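Local coordinates for protein Rho guanyl nucleotide exchange factor (Rom2), putative (Aspergillus fumigatus Af293, PDB 5O51) that probably acts as a guanyl-nucleotide exchange factor for Rho-type GTPases, the part described here being its C-terminal CNH domain, a beta-propeller, at residues N23-V28 with V65-T70; P56-L60 with A92-A96; Y88-A92 with V102-P106. One frame throughout, in Å; residues are numbered along the deposited sequence.

Interaction 1: residues N23-V28 with V65-T70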
loop_
_atom_site.group_PDB
_atom_site.type_symbol
_atom_site.label_atom_id
_atom_site.label_comp_id
_atom_site.label_asym_id
_atom_site.label_seq_id
_atom_site.Cartn_x
_atom_site.Cartn_y
_atom_site.Cartn_z
ATOM N N ASN A 23 -11.207 -2.792 -5.803
ATOM C CA ASN A 23 -9.808 -2.905 -6.107
ATOM C C ASN A 23 -8.914 -2.252 -5.004
ATOM O O ASN A 23 -7.762 -2.681 -4.788
ATOM C CB ASN A 23 -9.448 -2.197 -7.422
ATOM C CG ASN A 23 -10.100 -2.816 -8.693
ATOM O OD1 ASN A 23 -10.403 -3.957 -8.746
ATOM N ND2 ASN A 23 -10.307 -1.990 -9.714
ATOM N N CYS A 24 -9.387 -1.131 -4.438
ATOM C CA CYS A 24 -8.618 -0.294 -3.483
ATOM C C CYS A 24 -9.531 0.527 -2.615
ATOM O O CYS A 24 -10.748 0.592 -2.864
ATOM C CB CYS A 24 -7.642 0.616 -4.225
ATOM S SG CYS A 24 -8.377 1.655 -5.503
ATOM N N LEU A 25 -8.965 1.132 -1.568
ATOM C CA LEU A 25 -9.769 1.857 -0.595
ATOM C C LEU A 25 -8.848 2.793 0.193
ATOM O O LEU A 25 -7.683 2.439 0.451
ATOM C CB LEU A 25 -10.535 0.842 0.297
ATOM C CG LEU A 25 -11.319 1.280 1.552
ATOM C CD1 LEU A 25 -12.378 0.271 1.935
ATOM C CD2 LEU A 25 -10.429 1.446 2.774
ATOM N N VAL A 26 -9.360 3.958 0.574
ATOM C CA VAL A 26 -8.694 4.796 1.573
ATOM C C VAL A 26 -9.742 5.423 2.500
ATOM O O VAL A 26 -10.820 5.827 2.039
ATOM C CB VAL A 26 -7.823 5.891 0.930
ATOM C CG1 VAL A 26 -8.692 6.853 0.093
ATOM C CG2 VAL A 26 -7.037 6.690 1.979
ATOM N N PRO A 27 -9.460 5.476 3.830
ATOM C CA PRO A 27 -10.349 6.148 4.776
ATOM C C PRO A 27 -10.101 7.651 4.724
ATOM O O PRO A 27 -9.021 8.036 4.409
ATOM C CB PRO A 27 -9.958 5.541 6.152
ATOM C CG PRO A 27 -8.584 5.015 5.968
ATOM C CD PRO A 27 -8.562 4.529 4.523
ATOM N N VAL A 28 -11.119 8.474 4.933
ATOM C CA VAL A 28 -10.934 9.949 4.973
ATOM C C VAL A 28 -11.733 10.450 6.180
ATOM O O VAL A 28 -12.439 9.660 6.825
ATOM C CB VAL A 28 -11.423 10.680 3.675
ATOM C CG1 VAL A 28 -10.745 10.076 2.460
ATOM C CG2 VAL A 28 -12.920 10.563 3.510
ATOM N N VAL A 65 -9.875 1.846 -11.678
ATOM C CA VAL A 65 -9.210 2.537 -10.517
ATOM C C VAL A 65 -8.437 1.496 -9.714
ATOM O O VAL A 65 -9.043 0.671 -9.026
ATOM C CB VAL A 65 -10.186 3.276 -9.608
ATOM C CG1 VAL A 65 -9.405 3.984 -8.493
ATOM C CG2 VAL A 65 -10.987 4.307 -10.433
ATOM N N THR A 66 -7.111 1.495 -9.846
ATOM C CA THR A 66 -6.298 0.483 -9.177
ATOM C C THR A 66 -5.624 0.953 -7.881
ATOM O O THR A 66 -5.215 0.107 -7.130
ATOM C CB THR A 66 -5.217 -0.060 -10.091
ATOM O OG1 THR A 66 -4.418 1.049 -10.493
ATOM C CG2 THR A 66 -5.829 -0.749 -11.360
ATOM N N GLN A 67 -5.458 2.262 -7.658
ATOM C CA GLN A 67 -4.857 2.758 -6.414
ATOM C C GLN A 67 -5.424 4.134 -6.080
ATOM O O GLN A 67 -5.776 4.951 -6.955
ATOM C CB GLN A 67 -3.313 2.653 -6.509
ATOM C CG GLN A 67 -2.595 2.714 -5.185
ATOM C CD GLN A 67 -1.113 3.044 -5.261
ATOM O OE1 GLN A 67 -0.360 2.622 -6.185
ATOM N NE2 GLN A 67 -0.663 3.814 -4.250
ATOM N N ILE A 68 -5.617 4.373 -4.791
ATOM C CA ILE A 68 -6.240 5.570 -4.276
ATOM C C ILE A 68 -5.643 5.944 -2.899
ATOM O O ILE A 68 -5.330 5.063 -2.076
ATOM C CB ILE A 68 -7.765 5.406 -4.209
ATOM C CG1 ILE A 68 -8.458 6.750 -4.135
ATOM C CG2 ILE A 68 -8.243 4.492 -3.067
ATOM C CD1 ILE A 68 -9.947 6.629 -4.506
ATOM N N ASP A 69 -5.466 7.228 -2.666
ATOM C CA ASP A 69 -4.926 7.775 -1.409
ATOM C C ASP A 69 -5.344 9.244 -1.265
ATOM O O ASP A 69 -6.118 9.780 -2.127
ATOM C CB ASP A 69 -3.409 7.672 -1.413
ATOM C CG ASP A 69 -2.800 7.475 0.010
ATOM O OD1 ASP A 69 -3.442 7.780 1.061
ATOM O OD2 ASP A 69 -1.652 7.019 0.037
ATOM N N THR A 70 -4.900 9.873 -0.172
ATOM C CA THR A 70 -5.154 11.312 0.136
ATOM C C THR A 70 -3.881 12.038 0.555
ATOM O O THR A 70 -2.966 11.382 0.978
ATOM C CB THR A 70 -6.088 11.525 1.351
ATOM O OG1 THR A 70 -5.637 10.713 2.447
ATOM C CG2 THR A 70 -7.546 11.216 1.011
HETATM O O HOH W 1 -5.221 3.462 0.423
#

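Interaction 2: residues P56-L60 with A92-A96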
loop_
_atom_site.group_PDB
_atom_site.type_symbol
_atom_site.label_atom_id
_atom_site.label_comp_id
_atom_site.label_asym_id
_atom_site.label_seq_id
_atom_site.Cartn_x
_atom_site.Cartn_y
_atom_site.Cartn_z
ATOM N N PRO A 56 -23.207 2.548 -0.198
ATOM C CA PRO A 56 -22.214 3.491 -0.705
ATOM C C PRO A 56 -22.822 4.319 -1.881
ATOM O O PRO A 56 -23.623 3.780 -2.620
ATOM C CB PRO A 56 -21.102 2.582 -1.221
ATOM C CG PRO A 56 -21.292 1.303 -0.498
ATOM C CD PRO A 56 -22.738 1.160 -0.225
ATOM N N ARG A 57 -22.385 5.548 -2.096
ATOM C CA ARG A 57 -22.879 6.363 -3.253
ATOM C C ARG A 57 -21.783 6.744 -4.229
ATOM O O ARG A 57 -20.646 6.963 -3.837
ATOM C CB ARG A 57 -23.587 7.631 -2.769
ATOM C CG ARG A 57 -22.884 8.456 -1.741
ATOM C CD ARG A 57 -23.653 9.787 -1.452
ATOM N NE ARG A 57 -22.682 10.722 -0.899
ATOM C CZ ARG A 57 -21.971 11.603 -1.592
ATOM N NH1 ARG A 57 -22.234 11.850 -2.860
ATOM N NH2 ARG A 57 -21.036 12.310 -0.973
ATOM N N ARG A 58 -22.129 6.766 -5.489
ATOM C CA ARG A 58 -21.188 6.999 -6.542
ATOM C C ARG A 58 -20.846 8.451 -6.482
ATOM O O ARG A 58 -21.758 9.318 -6.391
ATOM C CB ARG A 58 -21.808 6.648 -7.900
ATOM C CG ARG A 58 -21.044 7.143 -9.117
ATOM C CD ARG A 58 -21.747 6.687 -10.404
ATOM N NE ARG A 58 -21.591 5.258 -10.652
ATOM C CZ ARG A 58 -20.593 4.677 -11.311
ATOM N NH1 ARG A 58 -19.624 5.403 -11.824
ATOM N NH2 ARG A 58 -20.537 3.332 -11.431
ATOM N N VAL A 59 -19.552 8.744 -6.553
ATOM C CA VAL A 59 -19.087 10.142 -6.489
ATOM C C VAL A 59 -18.258 10.562 -7.662
ATOM O O VAL A 59 -18.219 11.754 -7.974
ATOM C CB VAL A 59 -18.254 10.527 -5.246
ATOM C CG1 VAL A 59 -19.159 10.588 -4.035
ATOM C CG2 VAL A 59 -16.985 9.638 -5.039
ATOM N N LEU A 60 -17.522 9.648 -8.246
ATOM C CA LEU A 60 -16.788 9.994 -9.455
ATOM C C LEU A 60 -16.941 8.878 -10.467
ATOM O O LEU A 60 -16.930 7.678 -10.083
ATOM C CB LEU A 60 -15.329 10.231 -9.171
ATOM C CG LEU A 60 -15.029 11.492 -8.383
ATOM C CD1 LEU A 60 -13.643 11.435 -7.733
ATOM C CD2 LEU A 60 -15.222 12.712 -9.253
ATOM N N ALA A 92 -14.785 17.347 -4.057
ATOM C CA ALA A 92 -15.407 16.356 -4.980
ATOM C C ALA A 92 -16.262 15.273 -4.288
ATOM O O ALA A 92 -17.176 14.685 -4.897
ATOM C CB ALA A 92 -14.341 15.624 -5.807
ATOM N N LEU A 93 -15.922 14.961 -3.042
ATOM C CA LEU A 93 -16.636 13.957 -2.293
ATOM C C LEU A 93 -17.901 14.472 -1.602
ATOM O O LEU A 93 -18.665 13.650 -1.149
ATOM C CB LEU A 93 -15.713 13.348 -1.249
ATOM C CG LEU A 93 -14.434 12.702 -1.815
ATOM C CD1 LEU A 93 -13.419 12.443 -0.731
ATOM C CD2 LEU A 93 -14.686 11.374 -2.483
ATOM N N GLU A 94 -18.143 15.789 -1.544
ATOM C CA GLU A 94 -19.308 16.325 -0.784
ATOM C C GLU A 94 -20.659 15.874 -1.366
ATOM O O GLU A 94 -20.795 15.724 -2.576
ATOM C CB GLU A 94 -19.384 17.867 -0.780
ATOM C CG GLU A 94 -18.180 18.689 -0.340
ATOM C CD GLU A 94 -17.634 18.359 1.022
ATOM O OE1 GLU A 94 -18.362 17.725 1.816
ATOM O OE2 GLU A 94 -16.469 18.778 1.294
ATOM N N LEU A 95 -21.657 15.750 -0.490
ATOM C CA LEU A 95 -23.065 15.530 -0.885
ATOM C C LEU A 95 -23.594 16.694 -1.743
ATOM O O LEU A 95 -24.111 16.476 -2.838
ATOM C CB LEU A 95 -23.917 15.355 0.377
ATOM C CG LEU A 95 -25.314 14.744 0.327
ATOM C CD1 LEU A 95 -25.376 13.485 -0.535
ATOM C CD2 LEU A 95 -25.714 14.468 1.771
ATOM N N ALA A 96 -23.381 17.918 -1.254
ATOM C CA ALA A 96 -23.702 19.173 -1.962
ATOM C C ALA A 96 -23.219 19.295 -3.434
ATOM O O ALA A 96 -23.846 20.035 -4.192
ATOM C CB ALA A 96 -23.196 20.361 -1.153
#

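Interaction 3: residues Y88-A92 with V102-P106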
loop_
_atom_site.group_PDB
_atom_site.type_symbol
_atom_site.label_atom_id
_atom_site.label_comp_id
_atom_site.label_asym_id
_atom_site.label_seq_id
_atom_site.Cartn_x
_atom_site.Cartn_y
_atom_site.Cartn_z
ATOM N N TYR A 88 -7.858 15.261 -7.322
ATOM C CA TYR A 88 -9.148 15.946 -7.250
ATOM C C TYR A 88 -9.177 16.714 -5.927
ATOM O O TYR A 88 -8.647 16.237 -4.915
ATOM C CB TYR A 88 -10.293 14.964 -7.210
ATOM C CG TYR A 88 -10.520 14.120 -8.402
ATOM C CD1 TYR A 88 -9.734 13.011 -8.638
ATOM C CD2 TYR A 88 -11.604 14.373 -9.283
ATOM C CE1 TYR A 88 -9.977 12.171 -9.705
ATOM C CE2 TYR A 88 -11.807 13.579 -10.413
ATOM C CZ TYR A 88 -10.965 12.481 -10.592
ATOM O OH TYR A 88 -11.128 11.640 -11.638
ATOM N N PRO A 89 -9.865 17.850 -5.882
ATOM C CA PRO A 89 -10.036 18.388 -4.537
ATOM C C PRO A 89 -11.010 17.533 -3.703
ATOM O O PRO A 89 -11.945 16.928 -4.229
ATOM C CB PRO A 89 -10.598 19.807 -4.782
ATOM C CG PRO A 89 -11.256 19.760 -6.108
ATOM C CD PRO A 89 -10.609 18.626 -6.903
ATOM N N MET A 90 -10.782 17.518 -2.407
ATOM C CA MET A 90 -11.611 16.708 -1.499
ATOM C C MET A 90 -13.070 17.091 -1.469
ATOM O O MET A 90 -13.946 16.270 -1.159
ATOM C CB MET A 90 -11.059 16.768 -0.050
ATOM C CG MET A 90 -11.243 15.442 0.666
ATOM S SD MET A 90 -9.919 14.278 0.234
ATOM C CE MET A 90 -8.709 14.895 1.404
ATOM N N GLU A 91 -13.368 18.339 -1.780
ATOM C CA GLU A 91 -14.774 18.703 -1.941
ATOM C C GLU A 91 -15.498 17.904 -3.056
ATOM O O GLU A 91 -16.720 17.726 -2.953
ATOM C CB GLU A 91 -14.941 20.224 -2.086
ATOM C CG GLU A 91 -14.213 20.835 -3.262
ATOM C CD GLU A 91 -14.191 22.368 -3.270
ATOM O OE1 GLU A 91 -14.954 23.007 -2.501
ATOM O OE2 GLU A 91 -13.403 22.927 -4.085
ATOM N N ALA A 92 -14.785 17.347 -4.057
ATOM C CA ALA A 92 -15.407 16.356 -4.980
ATOM C C ALA A 92 -16.262 15.273 -4.288
ATOM O O ALA A 92 -17.176 14.685 -4.897
ATOM C CB ALA A 92 -14.341 15.624 -5.807
ATOM N N VAL A 102 -17.331 21.714 -11.081
ATOM C CA VAL A 102 -15.898 21.826 -11.317
ATOM C C VAL A 102 -15.003 21.087 -10.268
ATOM O O VAL A 102 -13.893 20.685 -10.606
ATOM C CB VAL A 102 -15.491 23.335 -11.485
ATOM C CG1 VAL A 102 -15.715 24.128 -10.188
ATOM C CG2 VAL A 102 -14.047 23.446 -12.000
ATOM N N ALA A 103 -15.488 20.893 -9.037
ATOM C CA ALA A 103 -14.814 20.022 -8.043
ATOM C C ALA A 103 -14.571 18.553 -8.466
ATOM O O ALA A 103 -13.581 17.953 -8.055
ATOM C CB ALA A 103 -15.575 20.053 -6.724
ATOM N N LYS A 104 -15.447 17.976 -9.294
ATOM C CA LYS A 104 -15.220 16.621 -9.837
ATOM C C LYS A 104 -14.350 16.629 -11.073
ATOM O O LYS A 104 -14.188 15.607 -11.706
ATOM C CB LYS A 104 -16.540 15.896 -10.101
ATOM C CG LYS A 104 -17.423 15.828 -8.840
ATOM C CD LYS A 104 -18.653 15.013 -9.072
ATOM C CE LYS A 104 -19.602 15.046 -7.863
ATOM N NZ LYS A 104 -19.144 14.013 -6.900
ATOM N N ARG A 105 -13.741 17.759 -11.409
ATOM C CA ARG A 105 -12.773 17.772 -12.560
ATOM C C ARG A 105 -11.370 17.230 -12.200
ATOM O O ARG A 105 -10.789 17.665 -11.220
ATOM C CB ARG A 105 -12.644 19.192 -13.124
ATOM C CG ARG A 105 -12.239 19.236 -14.603
ATOM C CD ARG A 105 -12.694 20.543 -15.254
ATOM N NE ARG A 105 -14.157 20.626 -15.343
ATOM C CZ ARG A 105 -14.839 21.673 -15.806
ATOM N NH1 ARG A 105 -14.198 22.759 -16.230
ATOM N NH2 ARG A 105 -16.174 21.629 -15.844
ATOM N N PRO A 106 -10.839 16.270 -12.970
ATOM C CA PRO A 106 -9.485 15.825 -12.604
ATOM C C PRO A 106 -8.392 16.744 -13.048
ATOM O O PRO A 106 -8.506 17.321 -14.089
ATOM C CB PRO A 106 -9.333 14.477 -13.328
ATOM C CG PRO A 106 -10.329 14.548 -14.444
ATOM C CD PRO A 106 -11.506 15.270 -13.829
#

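Interaction 1: residues N23-V28 with V65-T70
Asn-23 makes the direct hydrogen bond between the strands. Its ND2 donates to Val-65 O at 3.0 Å, with an N-H...O angle of 160°. The acceptor lies close to the plane of the Asn-23 amide. The amide nitrogen, however, stands above the plane of the Val-65 carbonyl and not on a lone pair. ND2 also donates to Asp-39 OD1, and the two bonds should fix the turn of the amide. Farther along, water 1 bridges the backbones. It donates to Leu-25 O at 2.7 Å and to Ile-68 O at 3.0 Å.

The two segments run nearly parallel, at 13°, but belong to different sheets. Each is the inner strand of a four-stranded blade of the seven-bladed propeller. Each also has a classic beta bulge, Asn-23 and Cys-24 facing Gly-37, Thr-66 and Gln-67 facing Leu-80.

Between these blades the apolar contacts centre on Ile-68 CG2. Cys-24 SG approaches this methyl to 3.7 Å. The sulfur sits between its backbone N and carbonyl carbon (chi1 54°), where it also meets Val-65 CG1 and the Thr-66 to Gln-67 peptide. On its other flank, Ile-68 CG2 meets Val-26 CG1 at 4.0 Å, the two side chains crossing at about a right angle. Val-28 CG1 packs on Thr-70 CG2 at 3.7 Å.

Asp-69 adds a polar neighbour. Its OD1 accepts a 2.8 Å hydrogen bond from Thr-70 N, and Val-26 CG2 rests against the same oxygen. Gln-67 turns to the following blade, where NE2 bonds to Phe-116 O.

Interaction 2: residues P56-L60 with A92-A96
Leu-93 O is approached by Arg-57 NH2 at 2.7 Å. The bond is short but bent, with an N-H...O angle of 130°, and counts as weak. The oxygen lies at the edge of the guanidinium, near its plane. Arg-57 NH2 also comes within 3.5 Å of Leu-95 N, so the group sits against the backbone just after the 3-10 turn.

Leu-95 meets the same guanidinium from another direction. Its CD1 lies over one face, offset toward the rim, and is 3.9 Å from Arg-57 NE. The two side chains cross at about a right angle. Arg-57 reaches this far because its chain is extended from CG to NE (chi2 174°, chi3 -158°). Glu-94 does not join in as a salt-bridge partner, since its OE1 is 6.7 Å from Arg-57 NH2. At that range any attraction is probably weak.

The contact joins two neighbouring blades of the beta-propeller near their outer side. Residues 57-60 are on the outermost strand of one blade. Residues 92-96 lie in the loop between the third and fourth strands of the next. Val-59 and Leu-60 form a classic beta bulge, both facing Ile-42 on the adjacent strand.

Two residues along the strand from Arg-57 the contact becomes apolar. Val-59 CG2 touches Leu-93 CD2 at 3.9 Å, a meeting of one methyl from each branched side chain. Leu-93 has CG anti to its carbonyl carbon, and CD2 is the branch that reaches Val-59. The two side chains meet at a slant. Val-59 CB also lies 4.3 Å from Ala-92 O.

Interaction 3: residues Y88-A92 with V102-P106
The backbones of 88-92 and 102-106 run in opposite senses, with CA atoms 4.8 Å apart at Ala-92 and Ala-103 and 5.4 Å apart at Tyr-88 and Pro-106. Each segment includes a 3-10 turn.

Lys-104 NZ donates to Ala-92 O at 2.9 Å. The C=O...N angle of 162° places the ammonium nearly along the C=O axis. The Lys-104 chain is extended until it bends at its end (chi4 -84°), which turns NZ to this oxygen. The stronger partner of NZ is Val-59 O, on strand 57-61 of the preceding blade. One ammonium group thus ties two backbone carbonyls.

Ala-103 O is set among carbon atoms. Ala-92 CB is 3.3 Å from it, and Pro-89 CD approaches as closely. The Ala-103 methyl meets Glu-91 CG at 3.8 Å.

Tyr-88 is held by backbone and proline. Lys-104 O lies at the ring edge, near its plane, 3.4 Å from Tyr-88 CE2. Pro-106 CA lies over one face, toward the rim, and Pro-106 CB is 3.8 Å from Tyr-88 CZ. The proline ring runs alongside the tyrosine in the same direction.

The contact closes the base of the long connection between the third and fourth strands, 84-89 and 107-110, of one four-stranded propeller blade.

Overall arrangement
Interaction 1 lies in the inner part of the propeller, its centre about 9 Å from the centre of the chain. The centres of interactions 2 and 3 are about 24 and 23 Å from it. All three are partly buried, but exposed residues are more frequent in the outer two. Interactions 1 and 2 both join the blade of strands 22-28 to 57-61 to the next one. Interaction 3 stays within that next blade. Mostly apolar side chains, one amide bond from Asn-23 and a bridging water mark the inner contact. Long basic side chains reaching backbone carbonyls mark the outer two, which share Ala-92. Leu-60 packs on both Lys-104 and Tyr-88. Thr-70 CG2 touches Met-90 CE, linking interactions 1 and 3.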